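Local coordinates for protein plasmid stabilization system (Mesorhizobium opportunistum, PDB 5CEG) that probably acts as the ParE-type, RelE-family toxin of a type II toxin-antitoxin system, held in complex with its CopG/Arc/MetJ-family antitoxin, at residues Met15-Leu19 against Leu58-Pro62; Leu29-Tyr33 against Asp45-Leu51; Arg72-Arg76 against Glu88-Asp94; Phe83-Thr89 against Val101-Val107. The contacts are given in a common frame with arbitrary orientation. Where two conformers were deposited one is given. Numbering follows the deposited sequence.

Contact 1: Met15-Leu19 against Leu58-Pro62; sequences MAVRL and LADQP
After Met-15, Ala-16 and Val-17 are extended, lead into the strand that begins at Arg-18 and pass the C-terminal end of a helix whose last turn holds Leu-58 to Asp-60. The carbonyls of Met-15 and Asp-60 share one water, at 2.6 Å from Met-15 O and 3.1 Å from Asp-60 O. Ala-16 and Asp-60 form the closest CA pair, 4.5 Å apart, while Ala-16 CB lies 3.3 Å from Asp-60 OD1. Val-17 N then donates to Ala-59 O (2.9 Å, 161°), a carbonyl exposed where the helix ends, since Gln-61 leaves helical geometry. Val-17, in rotamer m, sets CG1 4.0 Å from Pro-62 CG. Arg-18 points away, and its backbone pairs with Val-101 of the neighbouring strand. Leu-19, chi1 t, turns toward the helix and places CD1 4.1 Å from Ala-59 CB and 4.2 Å from Leu-58 CB. The C-terminal end of helix 41-60 thus packs against the start of strand 18-21, an outer strand of the sheet in this ParE/RelE-type toxin.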
loop_
_atom_site.group_PDB
_atom_site.type_symbol
_atom_site.label_atom_id
_atom_site.label_comp_id
_atom_site.label_asym_id
_atom_site.label_seq_id
_atom_site.Cartn_x
_atom_site.Cartn_y
_atom_site.Cartn_z
ATOM N N MET B 15 31.912 15.937 -29.804
ATOM C CA MET B 15 30.473 16.117 -29.646
ATOM C C MET B 15 29.999 15.647 -28.271
ATOM O O MET B 15 29.310 16.381 -27.559
ATOM C CB MET B 15 29.717 15.372 -30.746
ATOM N N ALA B 16 30.359 14.420 -27.907
ATOM C CA ALA B 16 30.020 13.887 -26.589
ATOM C C ALA B 16 30.740 14.688 -25.506
ATOM O O ALA B 16 31.918 15.013 -25.658
ATOM C CB ALA B 16 30.388 12.409 -26.494
ATOM N N VAL B 17 30.036 15.017 -24.425
ATOM C CA VAL B 17 30.661 15.715 -23.307
ATOM C C VAL B 17 31.404 14.708 -22.429
ATOM O O VAL B 17 31.179 13.496 -22.549
ATOM C CB VAL B 17 29.625 16.492 -22.464
ATOM C CG1 VAL B 17 28.691 17.270 -23.366
ATOM C CG2 VAL B 17 28.834 15.553 -21.582
ATOM N N ARG B 18 32.294 15.200 -21.563
ATOM C CA ARG B 18 32.992 14.328 -20.617
ATOM C C ARG B 18 31.992 13.769 -19.613
ATOM O O ARG B 18 31.178 14.513 -19.074
ATOM C CB ARG B 18 34.110 15.069 -19.872
ATOM C CG ARG B 18 34.883 14.185 -18.886
ATOM C CD ARG B 18 36.371 14.479 -18.913
ATOM N NE ARG B 18 37.132 13.916 -17.796
ATOM C CZ ARG B 18 37.898 12.829 -17.869
ATOM N NH1 ARG B 18 37.999 12.147 -19.003
ATOM N NH2 ARG B 18 38.569 12.420 -16.803
ATOM N N LEU B 19 32.054 12.470 -19.371
ATOM C CA LEU B 19 31.161 11.871 -18.389
ATOM C C LEU B 19 31.976 11.175 -17.316
ATOM O O LEU B 19 32.821 10.321 -17.598
ATOM C CB LEU B 19 30.182 10.892 -19.053
ATOM C CG LEU B 19 28.992 10.476 -18.163
ATOM C CD1 LEU B 19 27.704 10.379 -18.972
ATOM C CD2 LEU B 19 29.281 9.167 -17.488
ATOM N N LEU B 58 23.648 9.599 -22.516
ATOM C CA LEU B 58 23.683 10.800 -21.708
ATOM C C LEU B 58 24.884 11.672 -22.069
ATOM O O LEU B 58 24.795 12.892 -22.076
ATOM C CB LEU B 58 23.704 10.422 -20.226
ATOM C CG LEU B 58 23.618 11.548 -19.207
ATOM C CD1 LEU B 58 22.381 12.410 -19.439
ATOM C CD2 LEU B 58 23.606 10.947 -17.803
ATOM N N ALA B 59 26.004 11.043 -22.396
ATOM C CA ALA B 59 27.177 11.809 -22.793
ATOM C C ALA B 59 26.907 12.598 -24.073
ATOM O O ALA B 59 27.413 13.712 -24.239
ATOM C CB ALA B 59 28.378 10.889 -22.970
ATOM N N ASP B 60 26.098 12.026 -24.965
ATOM C CA ASP B 60 25.710 12.684 -26.218
ATOM C C ASP B 60 24.618 13.742 -26.031
ATOM O O ASP B 60 24.559 14.730 -26.763
ATOM C CB ASP B 60 25.211 11.654 -27.235
ATOM C CG ASP B 60 26.332 10.884 -27.899
ATOM O OD1 ASP B 60 27.512 11.243 -27.708
ATOM O OD2 ASP B 60 26.018 9.919 -28.628
ATOM N N GLN B 61 23.735 13.523 -25.065
ATOM C CA GLN B 61 22.628 14.445 -24.820
ATOM C C GLN B 61 22.512 14.684 -23.327
ATOM O O GLN B 61 21.696 14.055 -22.651
ATOM C CB GLN B 61 21.305 13.904 -25.379
ATOM C CG GLN B 61 21.230 13.885 -26.917
ATOM C CD GLN B 61 21.228 15.274 -27.533
ATOM O OE1 GLN B 61 20.993 16.279 -26.855
ATOM N NE2 GLN B 61 21.498 15.339 -28.833
ATOM N N PRO B 62 23.348 15.583 -22.799
ATOM C CA PRO B 62 23.517 15.730 -21.345
ATOM C C PRO B 62 22.283 16.209 -20.585
ATOM O O PRO B 62 22.232 16.052 -19.360
ATOM C CB PRO B 62 24.655 16.764 -21.227
ATOM C CG PRO B 62 24.751 17.412 -22.560
ATOM C CD PRO B 62 24.330 16.380 -23.554
HETATM O O HOH W 1 26.984 16.669 -26.481
#

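Contact 2: Leu29-Tyr33 against Asp45-Leu51; sequences LIDIY and DRYYDQL
This is a buried helix-helix contact within the antiparallel helical hairpin formed by helices 23-37 and 41-60, which packs on the sheet. The segments run at 146° with axes 10.1 Å apart, a gap spanned by aromatic side chains; the closest CA pair is Tyr-33 with Asp-45, at 7.5 Å. Tyr-33 (chi1 t, chi2 -79°) and Tyr-48 (chi1 -91°, chi2 20°) point across it. Their rings meet edge-to-face, the edge of Tyr-33 toward the face of Tyr-48, with centroids 4.6 Å apart and planes at 51°. Tyr-48 OH donates to Leu-29 O at 2.8 Å, and Tyr-33 OH donates to Asp-45 OD1 at 2.6 Å. Deeper toward the sheet, Leu-29 CD2 and Leu-51 CD1 touch at 3.9 Å. Asp-45 also forms salt bridges with Arg-42 and the antitoxin, an aromatic side chain of which meets Tyr-48 edge-to-face. The hydroxyls of Tyr-33 and Tyr-48 each donate within the hairpin, and that of Tyr-33 also meets a basic antitoxin side chain: the same groups form part of the antitoxin-binding surface.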
loop_
_atom_site.group_PDB
_atom_site.type_symbol
_atom_site.label_atom_id
_atom_site.label_comp_id
_atom_site.label_asym_id
_atom_site.label_seq_id
_atom_site.Cartn_x
_atom_site.Cartn_y
_atom_site.Cartn_z
ATOM N N LEU B 29 27.526 0.634 -8.823
ATOM C CA LEU B 29 27.606 -0.265 -9.978
ATOM C C LEU B 29 28.187 -1.627 -9.593
ATOM O O LEU B 29 27.701 -2.665 -10.030
ATOM C CB LEU B 29 28.449 0.363 -11.096
ATOM C CG LEU B 29 27.843 1.563 -11.839
ATOM C CD1 LEU B 29 28.874 2.171 -12.814
ATOM C CD2 LEU B 29 26.570 1.150 -12.591
ATOM N N ILE B 30 29.248 -1.626 -8.795
ATOM C CA ILE B 30 29.837 -2.883 -8.363
ATOM C C ILE B 30 28.852 -3.676 -7.496
ATOM O O ILE B 30 28.688 -4.879 -7.688
ATOM C CB ILE B 30 31.147 -2.646 -7.610
ATOM C CG1 ILE B 30 32.172 -2.045 -8.574
ATOM C CG2 ILE B 30 31.665 -3.948 -6.996
ATOM C CD1 ILE B 30 33.448 -1.604 -7.921
ATOM N N ASP B 31 28.178 -2.993 -6.570
ATOM C CA ASP B 31 27.189 -3.628 -5.699
ATOM C C ASP B 31 26.061 -4.295 -6.501
ATOM O O ASP B 31 25.664 -5.431 -6.224
ATOM C CB ASP B 31 26.598 -2.581 -4.747
ATOM C CG ASP B 31 25.703 -3.192 -3.680
ATOM O OD1 ASP B 31 26.137 -4.140 -2.990
ATOM O OD2 ASP B 31 24.552 -2.727 -3.547
ATOM N N ILE B 32 25.558 -3.573 -7.495
ATOM C CA ILE B 32 24.499 -4.094 -8.358
ATOM C C ILE B 32 24.929 -5.397 -9.030
ATOM O O ILE B 32 24.186 -6.386 -9.027
ATOM C CB ILE B 32 24.096 -3.053 -9.425
ATOM C CG1 ILE B 32 23.324 -1.892 -8.767
ATOM C CG2 ILE B 32 23.281 -3.706 -10.550
ATOM C CD1 ILE B 32 23.215 -0.660 -9.645
ATOM N N TYR B 33 26.133 -5.402 -9.601
ATOM C CA TYR B 33 26.620 -6.568 -10.333
ATOM C C TYR B 33 26.832 -7.761 -9.403
ATOM O O TYR B 33 26.467 -8.904 -9.725
ATOM C CB TYR B 33 27.928 -6.218 -11.067
ATOM C CG TYR B 33 28.364 -7.241 -12.115
ATOM C CD1 TYR B 33 29.003 -8.415 -11.739
ATOM C CD2 TYR B 33 28.148 -7.018 -13.461
ATOM C CE1 TYR B 33 29.410 -9.345 -12.673
ATOM C CE2 TYR B 33 28.546 -7.954 -14.417
ATOM C CZ TYR B 33 29.185 -9.108 -14.007
ATOM O OH TYR B 33 29.590 -10.042 -14.936
ATOM N N ASP B 45 25.572 -9.160 -16.316
ATOM C CA ASP B 45 26.105 -8.607 -17.552
ATOM C C ASP B 45 25.089 -7.759 -18.315
ATOM O O ASP B 45 25.449 -6.709 -18.846
ATOM C CB ASP B 45 26.614 -9.725 -18.470
ATOM C CG ASP B 45 27.960 -10.266 -18.042
ATOM O OD1 ASP B 45 28.732 -9.533 -17.384
ATOM O OD2 ASP B 45 28.249 -11.428 -18.387
ATOM N N ARG B 46 23.829 -8.195 -18.367
ATOM C CA ARG B 46 22.809 -7.427 -19.081
ATOM C C ARG B 46 22.557 -6.077 -18.414
ATOM O O ARG B 46 22.398 -5.076 -19.107
ATOM C CB ARG B 46 21.503 -8.213 -19.197
ATOM C CG ARG B 46 21.572 -9.360 -20.210
ATOM C CD ARG B 46 20.187 -9.927 -20.528
ATOM N NE ARG B 46 19.527 -10.498 -19.354
ATOM C CZ ARG B 46 19.648 -11.766 -18.966
ATOM N NH1 ARG B 46 20.412 -12.604 -19.653
ATOM N NH2 ARG B 46 19.007 -12.197 -17.886
ATOM N N TYR B 47 22.538 -6.033 -17.080
ATOM C CA TYR B 47 22.355 -4.751 -16.398
ATOM C C TYR B 47 23.512 -3.804 -16.728
ATOM O O TYR B 47 23.295 -2.606 -16.937
ATOM C CB TYR B 47 22.241 -4.921 -14.874
ATOM C CG TYR B 47 20.925 -5.477 -14.371
ATOM C CD1 TYR B 47 19.717 -5.104 -14.942
ATOM C CD2 TYR B 47 20.899 -6.363 -13.306
ATOM C CE1 TYR B 47 18.507 -5.616 -14.458
ATOM C CE2 TYR B 47 19.709 -6.891 -12.829
ATOM C CZ TYR B 47 18.522 -6.510 -13.403
ATOM O OH TYR B 47 17.343 -7.032 -12.914
ATOM N N TYR B 48 24.741 -4.325 -16.786
ATOM C CA TYR B 48 25.865 -3.477 -17.184
ATOM C C TYR B 48 25.741 -3.027 -18.643
ATOM O O TYR B 48 26.061 -1.886 -18.961
ATOM C CB TYR B 48 27.214 -4.183 -16.974
ATOM C CG TYR B 48 27.857 -3.947 -15.619
ATOM C CD1 TYR B 48 27.106 -3.511 -14.528
ATOM C CD2 TYR B 48 29.217 -4.176 -15.429
ATOM C CE1 TYR B 48 27.701 -3.301 -13.284
ATOM C CE2 TYR B 48 29.814 -3.978 -14.199
ATOM C CZ TYR B 48 29.050 -3.532 -13.127
ATOM O OH TYR B 48 29.654 -3.339 -11.902
ATOM N N ASP B 49 25.277 -3.911 -19.525
ATOM C CA ASP B 49 25.067 -3.510 -20.922
ATOM C C ASP B 49 24.087 -2.346 -21.003
ATOM O O ASP B 49 24.300 -1.383 -21.742
ATOM C CB ASP B 49 24.531 -4.677 -21.755
ATOM C CG ASP B 49 25.540 -5.801 -21.930
ATOM O OD1 ASP B 49 26.759 -5.554 -21.888
ATOM O OD2 ASP B 49 25.081 -6.942 -22.137
ATOM N N GLN B 50 23.007 -2.443 -20.229
ATOM C CA GLN B 50 21.948 -1.442 -20.269
ATOM C C GLN B 50 22.387 -0.128 -19.629
ATOM O O GLN B 50 22.086 0.958 -20.143
ATOM C CB GLN B 50 20.689 -1.981 -19.579
ATOM C CG GLN B 50 20.082 -3.150 -20.367
ATOM C CD GLN B 50 19.075 -3.973 -19.582
ATOM O OE1 GLN B 50 18.673 -3.610 -18.478
ATOM N NE2 GLN B 50 18.675 -5.106 -20.150
ATOM N N LEU B 51 23.103 -0.225 -18.513
ATOM C CA LEU B 51 23.537 0.981 -17.815
ATOM C C LEU B 51 24.615 1.708 -18.618
ATOM O O LEU B 51 24.610 2.934 -18.693
ATOM C CB LEU B 51 24.032 0.638 -16.409
ATOM C CG LEU B 51 22.916 0.261 -15.432
ATOM C CD1 LEU B 51 23.485 -0.481 -14.235
ATOM C CD2 LEU B 51 22.151 1.521 -14.974
#

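Contact 3: Arg72-Arg76 against Glu88-Asp94; sequences RPSAR and ETVPDTD
Arg-72 to Ala-75 form a type I beta turn, closed by Ala-75 N to Arg-72 O (3.0 Å), before Arg-76 enters a strand. Opposite, Glu-88 to Val-90 finish a strand that breaks at the cis peptide before Pro-91; Asp-92 then centres an inverse gamma turn, bringing the chain back toward Ser-74. Ser-74, rotamer p, donates its OG to OE1 of Glu-88 (chi1 p, chi2 t) at 2.6 Å and puts CB 3.5 Å from Asp-92 OD2. Arg-76 extends (m, t, t) past Thr-89, its NE 4.2 Å from Thr-89 CG2, and its NH2 makes a long salt bridge to Asp-94 OD1 at 3.9 Å. Waters fill the gap: one accepts from Thr-89 N (2.9 Å) and Arg-76 NE (3.2 Å), a second accepts from Arg-76 NH2 (2.7 Å) and donates to Thr-89 OG1 (2.7 Å), and a third links Arg-76 NH2 (2.9 Å) to Asp-94 OD1 (3.2 Å). Arg-76 NH1 also bonds Gly-65 O, while Arg-67 pairs with Asp-92 and Asp-94. This water-mediated polar junction joins the turn before strand 76-80 to the end of strand 83-90, where the two strands pair through Arg-76 and Tyr-87; beside it the antitoxin makes aromatic packing on Ser-74 and Glu-88 and a salt bridge to Glu-88.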
loop_
_atom_site.group_PDB
_atom_site.type_symbol
_atom_site.label_atom_id
_atom_site.label_comp_id
_atom_site.label_asym_id
_atom_site.label_seq_id
_atom_site.Cartn_x
_atom_site.Cartn_y
_atom_site.Cartn_z
ATOM N N ARG B 72 18.136 17.921 -4.945
ATOM C CA ARG B 72 19.076 19.037 -4.761
ATOM C C ARG B 72 18.948 19.907 -6.008
ATOM O O ARG B 72 18.491 19.434 -7.042
ATOM C CB ARG B 72 20.527 18.551 -4.550
ATOM C CG ARG B 72 20.837 17.954 -3.173
ATOM C CD ARG B 72 20.657 18.957 -2.028
ATOM N NE ARG B 72 21.064 18.376 -0.750
ATOM C CZ ARG B 72 20.797 18.918 0.435
ATOM N NH1 ARG B 72 20.125 20.059 0.503
ATOM N NH2 ARG B 72 21.199 18.321 1.545
ATOM N N PRO B 73 19.343 21.193 -5.926
ATOM C CA PRO B 73 18.958 22.127 -6.997
ATOM C C PRO B 73 19.378 21.721 -8.416
ATOM O O PRO B 73 18.613 21.964 -9.341
ATOM C CB PRO B 73 19.653 23.430 -6.578
ATOM C CG PRO B 73 19.699 23.345 -5.092
ATOM C CD PRO B 73 19.969 21.886 -4.785
ATOM N N SER B 74 20.544 21.096 -8.575
ATOM C CA SER B 74 21.041 20.725 -9.902
ATOM C C SER B 74 20.719 19.293 -10.298
ATOM O O SER B 74 21.116 18.840 -11.375
ATOM C CB SER B 74 22.556 20.908 -9.961
ATOM O OG SER B 74 23.200 20.030 -9.049
ATOM N N ALA B 75 20.036 18.565 -9.421
ATOM C CA ALA B 75 19.840 17.137 -9.673
ATOM C C ALA B 75 18.933 16.867 -10.863
ATOM O O ALA B 75 17.951 17.579 -11.099
ATOM C CB ALA B 75 19.270 16.437 -8.424
ATOM N N ARG B 76 19.276 15.813 -11.594
ATOM C CA ARG B 76 18.492 15.309 -12.708
ATOM C C ARG B 76 18.351 13.808 -12.536
ATOM O O ARG B 76 19.219 13.148 -11.965
ATOM C CB ARG B 76 19.157 15.622 -14.053
ATOM C CG ARG B 76 19.119 17.081 -14.456
ATOM C CD ARG B 76 19.949 17.301 -15.721
ATOM N NE ARG B 76 19.934 18.697 -16.162
ATOM C CZ ARG B 76 19.012 19.218 -16.968
ATOM N NH1 ARG B 76 18.014 18.468 -17.439
ATOM N NH2 ARG B 76 19.092 20.491 -17.317
ATOM N N GLU B 88 24.158 15.368 -12.529
ATOM C CA GLU B 88 24.044 16.785 -12.847
ATOM C C GLU B 88 24.920 17.118 -14.043
ATOM O O GLU B 88 25.850 16.375 -14.354
ATOM C CB GLU B 88 24.451 17.659 -11.656
ATOM C CG GLU B 88 25.875 17.368 -11.172
ATOM C CD GLU B 88 26.358 18.292 -10.070
ATOM O OE1 GLU B 88 25.557 19.081 -9.522
ATOM O OE2 GLU B 88 27.561 18.209 -9.745
ATOM N N THR B 89 24.616 18.227 -14.703
ATOM C CA THR B 89 25.544 18.791 -15.682
ATOM C C THR B 89 26.312 19.931 -15.034
ATOM O O THR B 89 25.821 20.581 -14.104
ATOM C CB THR B 89 24.844 19.333 -16.949
ATOM O OG1 THR B 89 24.109 20.520 -16.641
ATOM C CG2 THR B 89 23.914 18.286 -17.575
ATOM N N VAL B 90 27.529 20.162 -15.513
ATOM C CA VAL B 90 28.255 21.368 -15.133
ATOM C C VAL B 90 28.740 22.049 -16.410
ATOM O O VAL B 90 29.431 21.421 -17.205
ATOM C CB VAL B 90 29.443 21.079 -14.227
ATOM C CG1 VAL B 90 30.145 22.392 -13.883
ATOM C CG2 VAL B 90 28.984 20.373 -12.949
ATOM N N PRO B 91 28.360 23.319 -16.620
ATOM C CA PRO B 91 27.489 24.157 -15.783
ATOM C C PRO B 91 26.072 23.597 -15.675
ATOM O O PRO B 91 25.652 22.820 -16.537
ATOM C CB PRO B 91 27.464 25.504 -16.514
ATOM C CG PRO B 91 28.603 25.449 -17.502
ATOM C CD PRO B 91 28.777 24.012 -17.853
ATOM N N ASP B 92 25.368 23.981 -14.617
ATOM C CA ASP B 92 23.980 23.592 -14.425
ATOM C C ASP B 92 23.060 24.579 -15.148
ATOM O O ASP B 92 22.361 25.369 -14.518
ATOM C CB ASP B 92 23.642 23.547 -12.931
ATOM C CG ASP B 92 22.200 23.150 -12.670
ATOM O OD1 ASP B 92 21.713 22.250 -13.367
ATOM O OD2 ASP B 92 21.555 23.749 -11.787
ATOM N N THR B 93 23.078 24.541 -16.474
ATOM C CA THR B 93 22.285 25.464 -17.287
ATOM C C THR B 93 21.274 24.701 -18.131
ATOM O O THR B 93 21.420 23.500 -18.336
ATOM C CB THR B 93 23.181 26.292 -18.211
ATOM O OG1 THR B 93 24.024 25.402 -18.956
ATOM C CG2 THR B 93 24.053 27.244 -17.402
ATOM N N ASP B 94 20.250 25.393 -18.621
ATOM C CA ASP B 94 19.235 24.750 -19.446
ATOM C C ASP B 94 19.620 24.755 -20.916
ATOM O O ASP B 94 19.046 24.024 -21.720
ATOM C CB ASP B 94 17.883 25.433 -19.263
ATOM C CG ASP B 94 17.250 25.110 -17.933
ATOM O OD1 ASP B 94 17.559 24.034 -17.383
ATOM O OD2 ASP B 94 16.444 25.926 -17.442
HETATM O O HOH W 2 22.103 19.470 -13.925
HETATM O O HOH W 3 21.558 21.282 -16.519
HETATM O O HOH W 4 16.929 21.296 -19.013
#

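Contact 4: Phe83-Thr89 against Val101-Val107; sequences FVLLYET and VEIVRVV
Leu-86, Val-107 and Glu-88 carry the largest buried areas of this antiparallel strand pair, whose axes approach to 4.5 Å at 151°. Leu-86 (m, t) lies at the centre. Its N donates to Arg-105 O at 3.0 Å, and its carbonyl receives two amides: Val-104 N at 2.7 Å from Leu-86 O and, weakly, Arg-105 N at 3.3 Å from Leu-86 O. Val-104, with phi/psi of -87/-40°, is the extra residue, so the register slips by one between Leu-86/Arg-105 and Tyr-87/Ile-103. Val-107 (t) pairs with Val-84 through Val-84 N to Val-107 O (2.8 Å) and Val-107 N to Val-84 O (2.9 Å), and its CG2 packs 4.1 Å from Leu-86 CD1 on the same face. Beyond the bulge, Glu-88 and Glu-102 exchange backbone bonds, Glu-88 N to Glu-102 O and Glu-102 N to Glu-88 O, both 3.0 Å. Their carboxylates, OE2 of Glu-88 and OE1 of Glu-102, approach to 3.8 Å, share a water, and each meets a basic side chain of the antitoxin; Glu-88 OE1 also accepts from Ser-74. On the other face Leu-85 CD2 meets Val-106 CG2 at 3.6 Å and Tyr-87 CD2 meets Val-101 CG1 at 3.7 Å, under the two long helices. This is a beta hairpin with a classic bulge, at the centre of the mixed sheet of the ParE/RelE toxin fold.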
loop_
_atom_site.group_PDB
_atom_site.type_symbol
_atom_site.label_atom_id
_atom_site.label_comp_id
_atom_site.label_asym_id
_atom_site.label_seq_id
_atom_site.Cartn_x
_atom_site.Cartn_y
_atom_site.Cartn_z
ATOM N N PHE B 83 16.590 0.807 -12.211
ATOM C CA PHE B 83 17.506 1.778 -11.620
ATOM C C PHE B 83 17.138 3.207 -11.969
ATOM O O PHE B 83 16.515 3.488 -12.993
ATOM C CB PHE B 83 18.951 1.499 -12.066
ATOM C CG PHE B 83 19.350 0.069 -11.911
ATOM C CD1 PHE B 83 19.595 -0.456 -10.653
ATOM C CD2 PHE B 83 19.440 -0.758 -13.019
ATOM C CE1 PHE B 83 19.945 -1.783 -10.505
ATOM C CE2 PHE B 83 19.787 -2.081 -12.881
ATOM C CZ PHE B 83 20.029 -2.602 -11.631
ATOM N N VAL B 84 17.541 4.113 -11.091
ATOM C CA VAL B 84 17.412 5.533 -11.321
ATOM C C VAL B 84 18.817 6.120 -11.294
ATOM O O VAL B 84 19.538 5.950 -10.307
ATOM C CB VAL B 84 16.527 6.174 -10.233
ATOM C CG1 VAL B 84 16.589 7.661 -10.305
ATOM C CG2 VAL B 84 15.076 5.658 -10.344
ATOM N N LEU B 85 19.226 6.762 -12.383
ATOM C CA LEU B 85 20.511 7.449 -12.394
ATOM C C LEU B 85 20.293 8.868 -11.902
ATOM O O LEU B 85 19.484 9.593 -12.466
ATOM C CB LEU B 85 21.127 7.479 -13.796
ATOM C CG LEU B 85 21.517 6.193 -14.530
ATOM C CD1 LEU B 85 22.034 6.542 -15.917
ATOM C CD2 LEU B 85 22.571 5.416 -13.786
ATOM N N LEU B 86 21.025 9.273 -10.866
ATOM C CA LEU B 86 20.986 10.661 -10.412
ATOM C C LEU B 86 22.247 11.354 -10.897
ATOM O O LEU B 86 23.341 10.858 -10.660
ATOM C CB LEU B 86 20.907 10.758 -8.881
ATOM C CG LEU B 86 19.739 10.053 -8.195
ATOM C CD1 LEU B 86 19.863 10.222 -6.681
ATOM C CD2 LEU B 86 18.429 10.629 -8.716
ATOM N N TYR B 87 22.104 12.482 -11.578
ATOM C CA TYR B 87 23.283 13.146 -12.137
ATOM C C TYR B 87 23.084 14.651 -12.209
ATOM O O TYR B 87 21.980 15.158 -12.004
ATOM C CB TYR B 87 23.596 12.590 -13.536
ATOM C CG TYR B 87 22.750 13.153 -14.671
ATOM C CD1 TYR B 87 21.532 12.569 -15.028
ATOM C CD2 TYR B 87 23.191 14.245 -15.403
ATOM C CE1 TYR B 87 20.779 13.079 -16.082
ATOM C CE2 TYR B 87 22.450 14.765 -16.445
ATOM C CZ TYR B 87 21.241 14.187 -16.778
ATOM O OH TYR B 87 20.509 14.719 -17.836
ATOM N N GLU B 88 24.158 15.368 -12.529
ATOM C CA GLU B 88 24.044 16.785 -12.847
ATOM C C GLU B 88 24.920 17.118 -14.043
ATOM O O GLU B 88 25.850 16.375 -14.354
ATOM C CB GLU B 88 24.451 17.659 -11.656
ATOM C CG GLU B 88 25.875 17.368 -11.172
ATOM C CD GLU B 88 26.358 18.292 -10.070
ATOM O OE1 GLU B 88 25.557 19.081 -9.522
ATOM O OE2 GLU B 88 27.561 18.209 -9.745
ATOM N N THR B 89 24.616 18.227 -14.703
ATOM C CA THR B 89 25.544 18.791 -15.682
ATOM C C THR B 89 26.312 19.931 -15.034
ATOM O O THR B 89 25.821 20.581 -14.104
ATOM C CB THR B 89 24.844 19.333 -16.949
ATOM O OG1 THR B 89 24.109 20.520 -16.641
ATOM C CG2 THR B 89 23.914 18.286 -17.575
ATOM N N VAL B 101 29.219 15.796 -17.449
ATOM C CA VAL B 101 28.087 15.181 -16.767
ATOM C C VAL B 101 28.694 14.379 -15.634
ATOM O O VAL B 101 29.609 13.595 -15.872
ATOM C CB VAL B 101 27.280 14.275 -17.706
ATOM C CG1 VAL B 101 26.396 13.306 -16.902
ATOM C CG2 VAL B 101 26.441 15.130 -18.647
ATOM N N GLU B 102 28.224 14.584 -14.402
ATOM C CA GLU B 102 28.628 13.710 -13.303
ATOM C C GLU B 102 27.460 12.838 -12.856
ATOM O O GLU B 102 26.441 13.364 -12.418
ATOM C CB GLU B 102 29.140 14.495 -12.081
ATOM C CG GLU B 102 29.484 13.525 -10.914
ATOM C CD GLU B 102 29.899 14.185 -9.608
ATOM O OE1 GLU B 102 30.085 15.417 -9.568
ATOM O OE2 GLU B 102 30.063 13.435 -8.616
ATOM N N ILE B 103 27.605 11.523 -12.984
ATOM C CA ILE B 103 26.612 10.613 -12.417
ATOM C C ILE B 103 26.945 10.443 -10.935
ATOM O O ILE B 103 28.006 9.943 -10.561
ATOM C CB ILE B 103 26.573 9.270 -13.168
ATOM C CG1 ILE B 103 26.188 9.534 -14.628
ATOM C CG2 ILE B 103 25.584 8.317 -12.501
ATOM C CD1 ILE B 103 26.070 8.295 -15.496
ATOM N N VAL B 104 26.025 10.911 -10.094
ATOM C CA VAL B 104 26.284 10.978 -8.657
ATOM C C VAL B 104 25.928 9.679 -7.913
ATOM O O VAL B 104 26.669 9.246 -7.028
ATOM C CB VAL B 104 25.530 12.181 -8.063
ATOM C CG1 VAL B 104 25.735 12.264 -6.545
ATOM C CG2 VAL B 104 26.019 13.472 -8.729
ATOM N N ARG B 105 24.805 9.046 -8.277
ATOM C CA ARG B 105 24.418 7.725 -7.730
ATOM C C ARG B 105 23.712 6.900 -8.791
ATOM O O ARG B 105 23.102 7.458 -9.710
ATOM C CB ARG B 105 23.458 7.822 -6.532
ATOM C CG ARG B 105 23.980 8.564 -5.323
ATOM C CD ARG B 105 25.180 7.874 -4.690
ATOM N NE ARG B 105 24.965 6.505 -4.204
ATOM C CZ ARG B 105 24.818 6.176 -2.922
ATOM N NH1 ARG B 105 24.798 7.119 -1.985
ATOM N NH2 ARG B 105 24.709 4.897 -2.578
ATOM N N VAL B 106 23.770 5.588 -8.622
ATOM C CA VAL B 106 22.888 4.660 -9.332
ATOM C C VAL B 106 22.015 3.963 -8.277
ATOM O O VAL B 106 22.516 3.185 -7.461
ATOM C CB VAL B 106 23.673 3.618 -10.146
ATOM C CG1 VAL B 106 22.703 2.750 -10.954
ATOM C CG2 VAL B 106 24.682 4.309 -11.080
ATOM N N VAL B 107 20.719 4.273 -8.275
ATOM C CA VAL B 107 19.836 3.812 -7.201
ATOM C C VAL B 107 18.905 2.705 -7.687
ATOM O O VAL B 107 18.282 2.854 -8.718
ATOM C CB VAL B 107 18.995 4.966 -6.661
ATOM C CG1 VAL B 107 18.118 4.491 -5.498
ATOM C CG2 VAL B 107 19.900 6.125 -6.209
HETATM O O HOH W 5 30.072 17.662 -10.983
#

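How the contacts relate
The centre of contact 4 lies about 4 Å from the chain's centre, with those of contacts 1, 2 and 3 about 13, 14 and 11 Å from it. Contacts 1 and 2 share helix 41-60, their centres about 20 Å apart, contact 2 being nested in the loop that contact 1 closes. Contacts 3 and 4 follow and cross, sharing Glu-88 and Thr-89. A probable Pro-62 O to Tyr-87 OH hydrogen bond links contact 1 to contact 4, while Phe-83 and Val-106 receive Ile-32 of contact 2. The centres of contacts 2 and 3 lie about 25 Å apart; contacts 2 to 4 and Arg-18 of contact 1 meet antitoxin, whose contacts spread over much of the chain.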